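Local atomic coordinates of naphthalene dioxygenase large subunit (Rhodococcus sp., PDB entry 2B1X), a protein that forms the large subunit of a Rieske non-haem iron oxygenase, with an Fe2S2 cluster in one domain and a single iron ion in its catalytic domain. Residues W197-N202 with D371-W376; T322-H327 with G367-D372; A207-F210 with Y215-M218; W203-D208 with R377-V382. All blocks are in the same frame, centred on the assembly; numbering follows the deposited sequence.

Contact 1: residues W197-N202 with D371-W376. With FE (Fe (III) ion), chain G.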
loop_
_atom_site.group_PDB
_atom_site.type_symbol
_atom_site.label_atom_id
_atom_site.label_comp_id
_atom_site.label_asym_id
_atom_site.label_seq_id
_atom_site.Cartn_x
_atom_site.Cartn_y
_atom_site.Cartn_z
ATOM N N TRP A 197 -9.664 10.350 -10.836
ATOM C CA TRP A 197 -8.887 10.335 -9.593
ATOM C C TRP A 197 -9.572 9.380 -8.625
ATOM O O TRP A 197 -10.749 9.032 -8.837
ATOM C CB TRP A 197 -8.713 11.763 -9.016
ATOM C CG TRP A 197 -9.951 12.353 -8.334
ATOM C CD1 TRP A 197 -10.188 12.434 -6.977
ATOM C CD2 TRP A 197 -11.091 12.953 -8.964
ATOM N NE1 TRP A 197 -11.399 13.044 -6.737
ATOM C CE2 TRP A 197 -11.983 13.355 -7.937
ATOM C CE3 TRP A 197 -11.470 13.165 -10.291
ATOM C CZ2 TRP A 197 -13.217 13.988 -8.200
ATOM C CZ3 TRP A 197 -12.708 13.808 -10.550
ATOM C CH2 TRP A 197 -13.545 14.201 -9.512
ATOM N N VAL A 198 -8.845 8.992 -7.573
ATOM C CA VAL A 198 -9.284 7.987 -6.594
ATOM C C VAL A 198 -9.748 8.608 -5.265
ATOM O O VAL A 198 -9.045 9.432 -4.689
ATOM C CB VAL A 198 -8.142 6.998 -6.331
ATOM C CG1 VAL A 198 -8.495 6.003 -5.194
ATOM C CG2 VAL A 198 -7.796 6.269 -7.630
ATOM N N ILE A 199 -10.939 8.225 -4.799
ATOM C CA ILE A 199 -11.477 8.723 -3.532
ATOM C C ILE A 199 -11.641 7.456 -2.682
ATOM O O ILE A 199 -12.217 6.469 -3.148
ATOM C CB ILE A 199 -12.860 9.466 -3.710
ATOM C CG1 ILE A 199 -12.729 10.763 -4.534
ATOM C CG2 ILE A 199 -13.445 9.857 -2.336
ATOM C CD1 ILE A 199 -14.120 11.463 -4.768
ATOM N N ASP A 200 -11.143 7.482 -1.446
ATOM C CA ASP A 200 -11.345 6.374 -0.519
ATOM C C ASP A 200 -12.771 6.396 0.071
ATOM O O ASP A 200 -12.947 6.588 1.275
ATOM C CB ASP A 200 -10.235 6.352 0.564
ATOM C CG ASP A 200 -9.925 7.757 1.148
ATOM O OD1 ASP A 200 -10.216 8.792 0.484
ATOM O OD2 ASP A 200 -9.380 7.897 2.277
ATOM N N ALA A 201 -13.792 6.228 -0.802
ATOM C CA ALA A 201 -15.198 6.147 -0.402
ATOM C C ALA A 201 -15.903 5.068 -1.222
ATOM O O ALA A 201 -15.463 4.702 -2.329
ATOM C CB ALA A 201 -15.893 7.503 -0.650
ATOM N N ASN A 202 -17.034 4.580 -0.724
ATOM C CA ASN A 202 -17.845 3.667 -1.517
ATOM C C ASN A 202 -18.554 4.456 -2.626
ATOM O O ASN A 202 -19.039 5.595 -2.389
ATOM C CB ASN A 202 -18.867 2.930 -0.648
ATOM C CG ASN A 202 -19.536 1.783 -1.395
ATOM O OD1 ASN A 202 -20.658 1.904 -1.841
ATOM N ND2 ASN A 202 -18.837 0.675 -1.532
ATOM N N ASP A 371 -15.289 19.212 -1.095
ATOM C CA ASP A 371 -15.943 18.915 0.188
ATOM C C ASP A 371 -16.864 17.715 0.144
ATOM O O ASP A 371 -16.989 16.981 1.144
ATOM C CB ASP A 371 -16.760 20.106 0.709
ATOM C CG ASP A 371 -15.907 21.279 1.134
ATOM O OD1 ASP A 371 -14.642 21.191 1.253
ATOM O OD2 ASP A 371 -16.442 22.359 1.375
ATOM N N ASP A 372 -17.569 17.542 -0.986
ATOM C CA ASP A 372 -18.329 16.316 -1.220
ATOM C C ASP A 372 -17.437 15.102 -1.016
ATOM O O ASP A 372 -17.818 14.159 -0.304
ATOM C CB ASP A 372 -18.970 16.285 -2.632
ATOM C CG ASP A 372 -20.105 17.265 -2.777
ATOM O OD1 ASP A 372 -21.023 17.256 -1.915
ATOM O OD2 ASP A 372 -20.178 18.113 -3.707
ATOM N N ALA A 373 -16.242 15.129 -1.609
ATOM C CA ALA A 373 -15.316 14.021 -1.469
ATOM C C ALA A 373 -14.937 13.754 -0.009
ATOM O O ALA A 373 -14.844 12.600 0.420
ATOM C CB ALA A 373 -14.016 14.236 -2.311
ATOM N N GLU A 374 -14.626 14.819 0.720
ATOM C CA GLU A 374 -14.266 14.680 2.123
ATOM C C GLU A 374 -15.405 14.014 2.911
ATOM O O GLU A 374 -15.163 13.095 3.706
ATOM C CB GLU A 374 -13.853 16.019 2.727
ATOM C CG GLU A 374 -13.601 15.975 4.239
ATOM C CD GLU A 374 -12.271 15.340 4.661
ATOM O OE1 GLU A 374 -11.394 14.971 3.817
ATOM O OE2 GLU A 374 -12.071 15.222 5.886
ATOM N N ASN A 375 -16.631 14.453 2.681
ATOM C CA ASN A 375 -17.755 13.819 3.370
ATOM C C ASN A 375 -17.904 12.310 3.094
ATOM O O ASN A 375 -18.151 11.529 4.016
ATOM C CB ASN A 375 -19.072 14.520 3.046
ATOM C CG ASN A 375 -19.181 15.944 3.676
ATOM O OD1 ASN A 375 -18.383 16.350 4.516
ATOM N ND2 ASN A 375 -20.158 16.685 3.223
ATOM N N TRP A 376 -17.771 11.903 1.830
ATOM C CA TRP A 376 -17.970 10.495 1.473
ATOM C C TRP A 376 -16.877 9.639 2.045
ATOM O O TRP A 376 -17.156 8.552 2.464
ATOM C CB TRP A 376 -18.123 10.266 -0.057
ATOM C CG TRP A 376 -19.214 11.165 -0.655
ATOM C CD1 TRP A 376 -20.359 11.568 -0.021
ATOM C CD2 TRP A 376 -19.266 11.729 -1.977
ATOM N NE1 TRP A 376 -21.086 12.396 -0.849
ATOM C CE2 TRP A 376 -20.452 12.498 -2.062
ATOM C CE3 TRP A 376 -18.428 11.668 -3.105
ATOM C CZ2 TRP A 376 -20.834 13.181 -3.222
ATOM C CZ3 TRP A 376 -18.786 12.391 -4.250
ATOM C CH2 TRP A 376 -19.982 13.107 -4.309
HETATM FE FE FE G . -22.387 18.652 -3.238
HETATM O O HOH W 1 -23.560 19.694 -4.801
HETATM O O HOH W 2 -22.748 16.900 -4.650
#
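Trp376 O is touched by Ala201 CB at 3.5 Å and also accepts a hydrogen bond from Thr380 OG1, one turn further along the helix. The same hydroxyl probably also accepts from Asn202 N, which would tie the loop to the helix. The rest of the contact is apolar. Ala201 CB lies against Trp376 CB at 3.6 Å, so the methyl meets the stem of the tryptophan and not its ring. Ile199 is extended beyond CB (chi2 177°), which carries CD1 out to Ala373 CB at 3.7 Å. The Trp376 ring lies under Asp372 O, which is 3.2 Å above its plane and offset toward the rim. Its NE1 is hydrogen-bonded to Tyr110 OH of the second subunit. Asp372 points to another side of the helix and holds the iron with both oxygens, OD1 at 2.4 Å and OD2 at 2.3 Å. On a further side, Asp371 makes a salt bridge with Arg80 of a small subunit. The helix thus rests on strand 188-199, outermost of the sheet within this chain, while carrying the carboxylate of the two-histidine, one-carboxylate iron site, completed by His216 and His221.

Contact 2: residues T322-H327 with G367-D372. With FE (Fe (III) ion), chain G.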
loop_
_atom_site.group_PDB
_atom_site.type_symbol
_atom_site.label_atom_id
_atom_site.label_comp_id
_atom_site.label_asym_id
_atom_site.label_seq_id
_atom_site.Cartn_x
_atom_site.Cartn_y
_atom_site.Cartn_z
ATOM N N THR A 322 -22.164 18.256 -16.574
ATOM C CA THR A 322 -21.189 17.236 -16.296
ATOM C C THR A 322 -21.885 15.885 -16.111
ATOM O O THR A 322 -22.963 15.809 -15.501
ATOM C CB THR A 322 -20.322 17.600 -15.022
ATOM O OG1 THR A 322 -19.594 16.451 -14.597
ATOM C CG2 THR A 322 -21.191 17.887 -13.810
ATOM N N LEU A 323 -21.273 14.845 -16.675
ATOM C CA LEU A 323 -21.634 13.455 -16.413
ATOM C C LEU A 323 -20.466 12.863 -15.643
ATOM O O LEU A 323 -19.321 13.186 -15.919
ATOM C CB LEU A 323 -21.789 12.667 -17.722
ATOM C CG LEU A 323 -22.860 12.985 -18.775
ATOM C CD1 LEU A 323 -23.285 11.744 -19.575
ATOM C CD2 LEU A 323 -24.079 13.826 -18.292
ATOM N N ARG A 324 -20.728 11.987 -14.694
ATOM C CA ARG A 324 -19.620 11.379 -13.972
ATOM C C ARG A 324 -19.947 9.921 -13.632
ATOM O O ARG A 324 -21.106 9.593 -13.374
ATOM C CB ARG A 324 -19.305 12.188 -12.691
ATOM C CG ARG A 324 -20.558 12.554 -11.865
ATOM C CD ARG A 324 -21.119 13.972 -12.155
ATOM N NE ARG A 324 -20.005 14.913 -12.221
ATOM C CZ ARG A 324 -19.332 15.346 -11.159
ATOM N NH1 ARG A 324 -19.727 14.989 -9.922
ATOM N NH2 ARG A 324 -18.289 16.150 -11.336
ATOM N N LEU A 325 -18.917 9.073 -13.660
ATOM C CA LEU A 325 -18.945 7.722 -13.142
ATOM C C LEU A 325 -18.389 7.632 -11.734
ATOM O O LEU A 325 -17.316 8.188 -11.405
ATOM C CB LEU A 325 -18.140 6.790 -14.042
ATOM C CG LEU A 325 -18.822 6.458 -15.390
ATOM C CD1 LEU A 325 -17.810 5.903 -16.378
ATOM C CD2 LEU A 325 -20.013 5.472 -15.161
ATOM N N TRP A 326 -19.109 6.914 -10.888
ATOM C CA TRP A 326 -18.562 6.572 -9.593
ATOM C C TRP A 326 -18.087 5.147 -9.798
ATOM O O TRP A 326 -18.839 4.198 -9.602
ATOM C CB TRP A 326 -19.619 6.688 -8.478
ATOM C CG TRP A 326 -20.420 7.917 -8.555
ATOM C CD1 TRP A 326 -21.765 8.034 -8.908
ATOM C CD2 TRP A 326 -19.954 9.249 -8.305
ATOM N NE1 TRP A 326 -22.133 9.355 -8.866
ATOM C CE2 TRP A 326 -21.053 10.118 -8.478
ATOM C CE3 TRP A 326 -18.707 9.798 -7.917
ATOM C CZ2 TRP A 326 -20.953 11.504 -8.315
ATOM C CZ3 TRP A 326 -18.619 11.199 -7.737
ATOM C CH2 TRP A 326 -19.755 12.031 -7.949
ATOM N N HIS A 327 -16.842 5.007 -10.244
ATOM C CA HIS A 327 -16.355 3.674 -10.604
ATOM C C HIS A 327 -15.943 2.819 -9.383
ATOM O O HIS A 327 -15.067 3.210 -8.634
ATOM C CB HIS A 327 -15.215 3.743 -11.633
ATOM C CG HIS A 327 -14.827 2.403 -12.129
ATOM N ND1 HIS A 327 -13.590 1.846 -11.866
ATOM C CD2 HIS A 327 -15.542 1.463 -12.789
ATOM C CE1 HIS A 327 -13.546 0.633 -12.386
ATOM N NE2 HIS A 327 -14.725 0.368 -12.926
ATOM N N GLY A 367 -14.451 23.814 -5.852
ATOM C CA GLY A 367 -14.768 24.262 -4.499
ATOM C C GLY A 367 -15.982 23.602 -3.870
ATOM O O GLY A 367 -16.083 23.552 -2.612
ATOM N N PHE A 368 -16.906 23.083 -4.694
ATOM C CA PHE A 368 -17.999 22.261 -4.172
ATOM C C PHE A 368 -17.500 20.809 -3.983
ATOM O O PHE A 368 -17.529 20.278 -2.880
ATOM C CB PHE A 368 -19.208 22.211 -5.137
ATOM C CG PHE A 368 -20.039 23.460 -5.152
ATOM C CD1 PHE A 368 -19.564 24.622 -5.753
ATOM C CD2 PHE A 368 -21.319 23.469 -4.594
ATOM C CE1 PHE A 368 -20.341 25.796 -5.751
ATOM C CE2 PHE A 368 -22.092 24.613 -4.599
ATOM C CZ PHE A 368 -21.598 25.779 -5.182
ATOM N N GLU A 369 -17.050 20.191 -5.079
ATOM C CA GLU A 369 -16.817 18.749 -5.091
ATOM C C GLU A 369 -15.716 18.315 -4.111
ATOM O O GLU A 369 -15.783 17.221 -3.573
ATOM C CB GLU A 369 -16.544 18.211 -6.502
ATOM C CG GLU A 369 -16.584 16.692 -6.594
ATOM C CD GLU A 369 -17.406 16.205 -7.792
ATOM O OE1 GLU A 369 -16.985 16.479 -8.952
ATOM O OE2 GLU A 369 -18.465 15.532 -7.567
ATOM N N GLN A 370 -14.727 19.167 -3.856
ATOM C CA GLN A 370 -13.694 18.759 -2.915
ATOM C C GLN A 370 -14.261 18.471 -1.523
ATOM O O GLN A 370 -13.778 17.560 -0.853
ATOM C CB GLN A 370 -12.517 19.749 -2.896
ATOM C CG GLN A 370 -12.821 21.116 -2.318
ATOM C CD GLN A 370 -11.621 22.032 -2.457
ATOM O OE1 GLN A 370 -10.959 22.341 -1.454
ATOM N NE2 GLN A 370 -11.323 22.456 -3.697
ATOM N N ASP A 371 -15.289 19.212 -1.095
ATOM C CA ASP A 371 -15.943 18.915 0.188
ATOM C C ASP A 371 -16.864 17.715 0.144
ATOM O O ASP A 371 -16.989 16.981 1.144
ATOM C CB ASP A 371 -16.760 20.106 0.709
ATOM C CG ASP A 371 -15.907 21.279 1.134
ATOM O OD1 ASP A 371 -14.642 21.191 1.253
ATOM O OD2 ASP A 371 -16.442 22.359 1.375
ATOM N N ASP A 372 -17.569 17.542 -0.986
ATOM C CA ASP A 372 -18.329 16.316 -1.220
ATOM C C ASP A 372 -17.437 15.102 -1.016
ATOM O O ASP A 372 -17.818 14.159 -0.304
ATOM C CB ASP A 372 -18.970 16.285 -2.632
ATOM C CG ASP A 372 -20.105 17.265 -2.777
ATOM O OD1 ASP A 372 -21.023 17.256 -1.915
ATOM O OD2 ASP A 372 -20.178 18.113 -3.707
HETATM FE FE FE G . -22.387 18.652 -3.238
HETATM O O HOH W 1 -23.560 19.694 -4.801
HETATM O O HOH W 2 -22.748 16.900 -4.650
#
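Arg324 and Glu369 form a buried salt bridge between strand 318-330 and helix 369-382. They approach from opposite directions, and the guanidinium and carboxylate planes are only 5° apart. The grip is end-on and bidentate. NH1 of Arg324 reaches OE2 of Glu369 at 2.7 Å, and Arg324 NH2 reaches Glu369 OE1 at the same 2.7 Å. Each oxygen uses its syn lone pair, and both bonds are fairly straight.

Further hydrogen bonds fix the two groups. Arg324 NE donates to Thr322 OG1 at 2.9 Å, with the hydroxyl tilted somewhat out of the guanidinium plane. Glu369 OE1 has a second partner in Gly363 N. Three bonds, from NE, NH1 and NH2, should hold the guanidinium in one orientation.

The remaining contacts involve Trp326. Its ring meets Glu369 OE2 edge-on, with CH2 3.8 Å from that oxygen and the carboxylate plane turned 87° from the ring. Arg324 CG lies 3.6 Å above one face of the indole, near the rim. A chi1 of 47° sets CG there, between the backbone N and the carbonyl carbon; the bends at chi2 and chi3 then turn the guanidinium to Glu369. Trp326 NE1 is taken up by Ser303 OG. A paired charge enclosed between helix and sheet links the curved sheet of this Bet v 1-like catalytic domain to the helix that bears the iron ligand Asp372.

Contact 3: residues A207-F210 with Y215-M218. With FE (Fe (III) ion), chain G.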
loop_
_atom_site.group_PDB
_atom_site.type_symbol
_atom_site.label_atom_id
_atom_site.label_comp_id
_atom_site.label_asym_id
_atom_site.label_seq_id
_atom_site.Cartn_x
_atom_site.Cartn_y
_atom_site.Cartn_z
ATOM N N ALA A 207 -23.512 8.243 -5.870
ATOM C CA ALA A 207 -24.779 7.989 -6.535
ATOM C C ALA A 207 -25.996 8.492 -5.710
ATOM O O ALA A 207 -26.914 9.154 -6.255
ATOM C CB ALA A 207 -24.878 6.497 -6.857
ATOM N N ASP A 208 -25.971 8.223 -4.402
ATOM C CA ASP A 208 -26.993 8.657 -3.414
ATOM C C ASP A 208 -27.131 10.189 -3.384
ATOM O O ASP A 208 -28.244 10.752 -3.335
ATOM C CB ASP A 208 -26.556 8.138 -2.009
ATOM C CG ASP A 208 -27.447 8.619 -0.859
ATOM O OD1 ASP A 208 -27.083 9.609 -0.134
ATOM O OD2 ASP A 208 -28.531 8.054 -0.578
ATOM N N ASN A 209 -25.990 10.867 -3.421
ATOM C CA ASN A 209 -25.946 12.311 -3.378
ATOM C C ASN A 209 -26.597 12.960 -4.602
ATOM O O ASN A 209 -27.447 13.865 -4.463
ATOM C CB ASN A 209 -24.494 12.772 -3.176
ATOM C CG ASN A 209 -24.360 14.283 -3.139
ATOM O OD1 ASN A 209 -24.461 14.914 -4.159
ATOM N ND2 ASN A 209 -24.149 14.860 -1.957
ATOM N N PHE A 210 -26.229 12.497 -5.796
ATOM C CA PHE A 210 -26.743 13.095 -7.017
ATOM C C PHE A 210 -28.155 12.631 -7.347
ATOM O O PHE A 210 -28.830 13.357 -8.015
ATOM C CB PHE A 210 -25.808 12.880 -8.242
ATOM C CG PHE A 210 -24.750 13.932 -8.392
ATOM C CD1 PHE A 210 -23.669 13.984 -7.510
ATOM C CD2 PHE A 210 -24.859 14.918 -9.380
ATOM C CE1 PHE A 210 -22.670 14.963 -7.631
ATOM C CE2 PHE A 210 -23.873 15.949 -9.503
ATOM C CZ PHE A 210 -22.779 15.973 -8.613
ATOM N N TYR A 215 -30.516 18.956 -0.244
ATOM C CA TYR A 215 -30.439 19.242 1.213
ATOM C C TYR A 215 -29.033 19.568 1.710
ATOM O O TYR A 215 -28.881 20.514 2.494
ATOM C CB TYR A 215 -30.973 18.032 1.997
ATOM C CG TYR A 215 -31.142 18.189 3.509
ATOM C CD1 TYR A 215 -31.524 19.414 4.102
ATOM C CD2 TYR A 215 -30.919 17.097 4.344
ATOM C CE1 TYR A 215 -31.678 19.513 5.507
ATOM C CE2 TYR A 215 -31.059 17.198 5.718
ATOM C CZ TYR A 215 -31.447 18.375 6.292
ATOM O OH TYR A 215 -31.580 18.410 7.669
ATOM N N HIS A 216 -28.026 18.827 1.223
ATOM C CA HIS A 216 -26.604 18.987 1.638
ATOM C C HIS A 216 -25.960 20.322 1.284
ATOM O O HIS A 216 -24.996 20.742 1.904
ATOM C CB HIS A 216 -25.719 17.807 1.149
ATOM C CG HIS A 216 -25.240 17.933 -0.268
ATOM N ND1 HIS A 216 -26.084 17.801 -1.356
ATOM C CD2 HIS A 216 -24.011 18.209 -0.780
ATOM C CE1 HIS A 216 -25.387 17.973 -2.469
ATOM N NE2 HIS A 216 -24.128 18.215 -2.151
ATOM N N THR A 217 -26.500 20.988 0.288
ATOM C CA THR A 217 -25.968 22.285 -0.145
ATOM C C THR A 217 -25.742 23.233 1.028
ATOM O O THR A 217 -24.644 23.739 1.169
ATOM C CB THR A 217 -26.907 22.935 -1.150
ATOM O OG1 THR A 217 -26.993 22.125 -2.318
ATOM C CG2 THR A 217 -26.317 24.261 -1.672
ATOM N N MET A 218 -26.743 23.403 1.913
ATOM C CA MET A 218 -26.652 24.436 2.980
ATOM C C MET A 218 -25.451 24.245 3.939
ATOM O O MET A 218 -24.832 25.221 4.352
ATOM C CB MET A 218 -27.956 24.572 3.772
ATOM C CG MET A 218 -29.240 24.786 2.937
ATOM S SD MET A 218 -30.726 24.850 4.093
ATOM C CE MET A 218 -31.098 23.075 4.218
HETATM FE FE FE G . -22.387 18.652 -3.238
HETATM O O HOH W 2 -22.748 16.900 -4.650
HETATM O O HOH W 1 -23.560 19.694 -4.801
#
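Asn209, in helix 204-212, and His216 have CA atoms 8.4 Å apart, so segments 207-210 and 215-218 meet through side chains alone. Asn209 extends its amide with CG anti to the backbone N (chi1 179°). His216 holds CG between its backbone N and carbonyl carbon, which turns the imidazole inward. The amide stands steeply over the ring, the two planes being 74° apart. ND2 of Asn209 sits 3.3 Å above the plane of the His216 ring, over its centre. The approach of Asn209 ND2 to His216 NE2 is not a hydrogen bond, because NE2 is committed to the iron at 2.1 Å. The main partner of ND2 is Tyr110 OH of the second subunit. At the other branch of the amide, Asn209 OD1 accepts a hydrogen bond of 2.7 Å from water 2. That water is itself an iron ligand, at 2.3 Å from the metal. Water 1 and the side chains of His221 and Asp372 complete the coordination. Asp208, beside Asn209, forms a salt bridge with Arg91 of the second subunit, and His216 packs on His111 of that subunit. Tyr110, Arg91 and His111 belong to the cluster pocket of their own chain, so the iron site lies against the Rieske domain of a neighbour. Asn209 makes no bond to the iron itself. It is therefore a second-shell residue: ND2 covers a face of His216, and OD1 probably orients the metal-bound water.

Contact 4: residues W203-D208 with R377-V382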
loop_
_atom_site.group_PDB
_atom_site.type_symbol
_atom_site.label_atom_id
_atom_site.label_comp_id
_atom_site.label_asym_id
_atom_site.label_seq_id
_atom_site.Cartn_x
_atom_site.Cartn_y
_atom_site.Cartn_z
ATOM N N TRP A 203 -18.606 3.879 -3.837
ATOM C CA TRP A 203 -19.283 4.525 -4.974
ATOM C C TRP A 203 -20.739 4.979 -4.741
ATOM O O TRP A 203 -21.202 6.010 -5.297
ATOM C CB TRP A 203 -19.202 3.573 -6.193
ATOM C CG TRP A 203 -20.079 2.330 -6.109
ATOM C CD1 TRP A 203 -19.751 1.109 -5.558
ATOM C CD2 TRP A 203 -21.421 2.211 -6.557
ATOM N NE1 TRP A 203 -20.813 0.236 -5.664
ATOM C CE2 TRP A 203 -21.857 0.892 -6.262
ATOM C CE3 TRP A 203 -22.335 3.100 -7.146
ATOM C CZ2 TRP A 203 -23.146 0.439 -6.580
ATOM C CZ3 TRP A 203 -23.593 2.643 -7.472
ATOM C CH2 TRP A 203 -23.990 1.330 -7.186
ATOM N N LYS A 204 -21.481 4.217 -3.940
ATOM C CA LYS A 204 -22.910 4.477 -3.719
ATOM C C LYS A 204 -23.166 5.825 -3.084
ATOM O O LYS A 204 -24.246 6.392 -3.241
ATOM C CB LYS A 204 -23.575 3.365 -2.864
ATOM C CG LYS A 204 -23.819 2.032 -3.601
ATOM C CD LYS A 204 -24.501 0.922 -2.706
ATOM C CE LYS A 204 -23.640 0.554 -1.498
ATOM N NZ LYS A 204 -22.325 -0.131 -1.970
ATOM N N LEU A 205 -22.191 6.362 -2.358
ATOM C CA LEU A 205 -22.371 7.639 -1.691
ATOM C C LEU A 205 -22.438 8.793 -2.691
ATOM O O LEU A 205 -23.149 9.772 -2.437
ATOM C CB LEU A 205 -21.264 7.873 -0.650
ATOM C CG LEU A 205 -21.160 6.862 0.522
ATOM C CD1 LEU A 205 -19.911 7.099 1.368
ATOM C CD2 LEU A 205 -22.411 7.038 1.393
ATOM N N GLY A 206 -21.665 8.709 -3.791
ATOM C CA GLY A 206 -21.786 9.647 -4.901
ATOM C C GLY A 206 -23.132 9.484 -5.601
ATOM O O GLY A 206 -23.835 10.450 -5.872
ATOM N N ALA A 207 -23.512 8.243 -5.870
ATOM C CA ALA A 207 -24.779 7.989 -6.535
ATOM C C ALA A 207 -25.996 8.492 -5.710
ATOM O O ALA A 207 -26.914 9.154 -6.255
ATOM C CB ALA A 207 -24.878 6.497 -6.857
ATOM N N ASP A 208 -25.971 8.223 -4.402
ATOM C CA ASP A 208 -26.993 8.657 -3.414
ATOM C C ASP A 208 -27.131 10.189 -3.384
ATOM O O ASP A 208 -28.244 10.752 -3.335
ATOM C CB ASP A 208 -26.556 8.138 -2.009
ATOM C CG ASP A 208 -27.447 8.619 -0.859
ATOM O OD1 ASP A 208 -27.083 9.609 -0.134
ATOM O OD2 ASP A 208 -28.531 8.054 -0.578
ATOM N N ARG A 377 -15.623 10.118 2.042
ATOM C CA ARG A 377 -14.553 9.295 2.619
ATOM C C ARG A 377 -14.682 9.139 4.124
ATOM O O ARG A 377 -14.403 8.064 4.693
ATOM C CB ARG A 377 -13.161 9.822 2.229
ATOM C CG ARG A 377 -12.788 11.211 2.803
ATOM C CD ARG A 377 -11.623 11.861 2.024
ATOM N NE ARG A 377 -10.427 11.050 2.209
ATOM C CZ ARG A 377 -9.554 11.222 3.209
ATOM N NH1 ARG A 377 -9.711 12.213 4.100
ATOM N NH2 ARG A 377 -8.511 10.408 3.310
ATOM N N SER A 378 -15.146 10.207 4.776
ATOM C CA SER A 378 -15.409 10.156 6.212
ATOM C C SER A 378 -16.502 9.125 6.590
ATOM O O SER A 378 -16.295 8.333 7.523
ATOM C CB SER A 378 -15.810 11.556 6.713
ATOM O OG SER A 378 -16.307 11.501 8.040
ATOM N N ILE A 379 -17.663 9.182 5.907
ATOM C CA ILE A 379 -18.750 8.220 6.133
ATOM C C ILE A 379 -18.219 6.806 5.932
ATOM O O ILE A 379 -18.439 5.907 6.776
ATOM C CB ILE A 379 -19.868 8.430 5.097
ATOM C CG1 ILE A 379 -20.523 9.798 5.250
ATOM C CG2 ILE A 379 -20.942 7.320 5.200
ATOM C CD1 ILE A 379 -21.492 10.086 4.107
ATOM N N THR A 380 -17.485 6.613 4.831
ATOM C CA THR A 380 -17.003 5.270 4.467
ATOM C C THR A 380 -16.131 4.684 5.567
ATOM O O THR A 380 -16.275 3.541 5.908
ATOM C CB THR A 380 -16.210 5.376 3.141
ATOM O OG1 THR A 380 -17.154 5.702 2.110
ATOM C CG2 THR A 380 -15.659 4.002 2.716
ATOM N N ARG A 381 -15.214 5.485 6.107
ATOM C CA ARG A 381 -14.315 5.023 7.154
ATOM C C ARG A 381 -15.064 4.549 8.399
ATOM O O ARG A 381 -14.826 3.454 8.895
ATOM C CB ARG A 381 -13.333 6.127 7.566
ATOM C CG ARG A 381 -12.355 5.686 8.683
ATOM C CD ARG A 381 -11.244 6.655 8.942
ATOM N NE ARG A 381 -10.315 6.109 9.931
ATOM C CZ ARG A 381 -9.732 6.850 10.873
ATOM N NH1 ARG A 381 -9.984 8.150 10.923
ATOM N NH2 ARG A 381 -8.904 6.284 11.748
ATOM N N VAL A 382 -15.931 5.401 8.912
ATOM C CA VAL A 382 -16.582 5.091 10.146
ATOM C C VAL A 382 -17.667 3.985 9.938
ATOM O O VAL A 382 -17.967 3.221 10.860
ATOM C CB VAL A 382 -16.982 6.406 10.902
ATOM C CG1 VAL A 382 -18.300 7.021 10.389
ATOM C CG2 VAL A 382 -16.997 6.177 12.406
#
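Leu205 points its isobutyl group at helix 369-382 and meets two consecutive residues there, Ile379 and Thr380. It meets both at an oblique angle. One methyl, CD1, touches both residues, while CD2 touches only Ile379. CD1 of Leu205 comes to 3.2 Å from OG1 of Thr380, a tight fit of a methyl against a hydroxyl. The same Leu205 CD1 lies 4.0 Å from CB of Ile379. CD2 of Leu205 is turned to the isoleucine branches and stands 4.1 Å from Ile379 CG2. The leucine has CG beside its backbone N (chi1 -61°) and CD1 extended away from CA (chi2 172°), which carries it out to Thr380. The hydroxyl, already bonded within its own helix, offers the methyl only a van der Waals surface. Leu205 CD1 also packs on Trp376 O, at 3.3 Å. No hydrogen bond joins the two segments, so the contact depends on shape.

Other sides of the two helices face different partners. Trp203 NE1 and Lys204 NZ both reach Glu37, and Lys204 CG lies over one face of the Trp203 ring. Ile379 also packs on Tyr110 of the second subunit, and Arg381 makes a salt bridge with Asp127 of a small subunit. This is helix-to-helix packing through one leucine within the catalytic domain, between the helix that carries Asn209 and the one that carries Asp372.

Overall arrangement
Two long loops open first. Contact 1 opens at 197-202, on strand 188-199, outermost of the sheet within this chain, and contact 4 at 203-208, on helix 204-212. Contact 3 starts within that helix, sharing residues 207-208 with contact 4, and closes after only four residues. It is nested inside contact 1. Contact 2 opens later, at 322-327 on an inner strand, and closes across 39 residues at 367-372. It lies inside the loop of contact 4 and shares Asp371 and Asp372 with contact 1. Contact 1 then closes at 371-376 and contact 4 at 377-382, so these two cross. Helix 369-382 thus receives two strands and one helix. Contacts 1, 2 and 3 all reach the iron.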